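Local structure of N-acetylneuraminic acid (Sialic acid) synthetase (Leptospira borgpetersenii serovar Hardjo-bovis, 6NCS) at residues A[127-131]-A[149-154]. The protein binds manganese and probably acts as an N-acylneuraminate-9-phosphate synthase in sialic acid biosynthesis, as a TIM-barrel member of the NeuB family. Numbering follows the deposited sequence.
Sequences ASCDI and LSRGTA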
loop_
_atom_site.group_PDB
_atom_site.type_symbol
_atom_site.label_atom_id
_atom_site.label_comp_id
_atom_site.label_asym_id
_atom_site.label_seq_id
_atom_site.Cartn_x
_atom_site.Cartn_y
_atom_site.Cartn_z
ATOM N N ALA A 127 10.439 20.125 11.157
ATOM C CA ALA A 127 10.947 19.810 9.832
ATOM C C ALA A 127 11.987 18.696 9.885
ATOM O O ALA A 127 12.630 18.467 10.908
ATOM C CB ALA A 127 11.561 21.060 9.201
ATOM N N SER A 128 12.161 18.011 8.743
ATOM C CA SER A 128 13.125 16.915 8.678
ATOM C C SER A 128 14.519 17.380 9.066
ATOM O O SER A 128 15.232 16.684 9.797
ATOM C CB SER A 128 13.157 16.304 7.278
ATOM O OG SER A 128 11.924 15.668 6.962
ATOM N N CYS A 129 14.923 18.557 8.586
ATOM C CA CYS A 129 16.257 19.067 8.873
ATOM C C CYS A 129 16.496 19.308 10.356
ATOM O O CYS A 129 17.647 19.535 10.748
ATOM C CB CYS A 129 16.489 20.369 8.107
ATOM S SG CYS A 129 15.431 21.734 8.681
ATOM N N ASP A 130 15.450 19.277 11.187
ATOM C CA ASP A 130 15.592 19.515 12.615
ATOM C C ASP A 130 15.439 18.239 13.430
ATOM O O ASP A 130 15.238 18.299 14.644
ATOM C CB ASP A 130 14.595 20.580 13.067
ATOM C CG ASP A 130 15.055 21.960 12.681
ATOM O OD1 ASP A 130 16.291 22.156 12.684
ATOM O OD2 ASP A 130 14.214 22.828 12.354
ATOM N N ILE A 131 15.551 17.075 12.791
ATOM C CA ILE A 131 15.427 15.837 13.549
ATOM C C ILE A 131 16.612 15.621 14.479
ATOM O O ILE A 131 16.532 14.789 15.388
ATOM C CB ILE A 131 15.212 14.653 12.582
ATOM C CG1 ILE A 131 14.745 13.416 13.360
ATOM C CG2 ILE A 131 16.479 14.384 11.772
ATOM C CD1 ILE A 131 14.007 12.402 12.535
ATOM N N LEU A 149 6.608 15.099 13.609
ATOM C CA LEU A 149 8.011 15.127 13.207
ATOM C C LEU A 149 8.168 14.365 11.899
ATOM O O LEU A 149 7.619 13.273 11.758
ATOM C CB LEU A 149 8.886 14.482 14.282
ATOM C CG LEU A 149 10.379 14.303 13.989
ATOM C CD1 LEU A 149 11.094 15.663 13.898
ATOM C CD2 LEU A 149 11.012 13.417 15.059
ATOM N N SER A 150 8.881 14.944 10.941
ATOM C CA SER A 150 9.266 14.257 9.714
ATOM C C SER A 150 10.698 13.758 9.843
ATOM O O SER A 150 11.534 14.407 10.476
ATOM C CB SER A 150 9.160 15.184 8.501
ATOM O OG SER A 150 7.813 15.372 8.117
ATOM N N ARG A 151 10.987 12.599 9.231
ATOM C CA ARG A 151 12.287 11.955 9.419
ATOM C C ARG A 151 13.152 11.931 8.161
ATOM O O ARG A 151 14.055 11.098 8.061
ATOM C CB ARG A 151 12.134 10.529 9.986
ATOM C CG ARG A 151 11.147 9.550 9.293
ATOM C CD ARG A 151 11.621 9.095 7.894
ATOM N NE ARG A 151 13.005 8.611 7.864
ATOM C CZ ARG A 151 13.386 7.490 7.257
ATOM N NH1 ARG A 151 12.489 6.743 6.631
ATOM N NH2 ARG A 151 14.661 7.118 7.260
ATOM N N GLY A 152 12.932 12.844 7.218
ATOM C CA GLY A 152 13.869 12.981 6.120
ATOM C C GLY A 152 15.271 13.162 6.671
ATOM O O GLY A 152 15.424 13.757 7.740
ATOM N N THR A 153 16.284 12.616 5.989
ATOM C CA THR A 153 17.714 12.610 6.316
ATOM C C THR A 153 18.103 11.605 7.409
ATOM O O THR A 153 19.303 11.382 7.605
ATOM C CB THR A 153 18.260 13.987 6.754
ATOM O OG1 THR A 153 17.848 14.258 8.103
ATOM C CG2 THR A 153 17.770 15.097 5.841
ATOM N N ALA A 154 17.160 11.000 8.134
ATOM C CA ALA A 154 17.477 10.375 9.417
ATOM C C ALA A 154 17.650 8.859 9.329
ATOM O O ALA A 154 16.892 8.164 8.645
ATOM C CB ALA A 154 16.398 10.705 10.452
#
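Ser128 OG accepts a weak hydrogen bond from Gly152 N at 3.0 Å, with an N-H···O angle of 130°, and Ser150 CB lies against the same oxygen. The pair illustrates how neighbouring parallel strands of a TIM barrel, 123-126 and 146-150, join their trailing loops on the side where manganese is bound by His210 and His231. Ser128 reaches Gly152 because its OG stands anti to its own carbonyl carbon (chi1 -66°); its backbone N makes a weak hydrogen bond to a bound citrate. Ser128 CA also gives a CH···O contact to Ser150 O at 3.5 Å, an oxygen buried without a conventional hydrogen-bond partner. Ile131 supplies the apolar half. Its extended CG1 branch brings CD1 to Arg151 CA and Ala154 CB, both at 3.6 Å, while its side chain crosses that of Leu149 at about a right angle; Ala162 of helix 156-168 packs on both. The type II turn from Arg151 to Ala154 also meets the second subunit, whose Glu277 accepts a hydrogen bond from Thr153 N. Bent at chi2 and chi3, Arg151 folds back to bridge the two ends of this turn, and its NH2 donates a hydrogen bond to Ala154 O, 2.8 Å away and in the guanidinium plane.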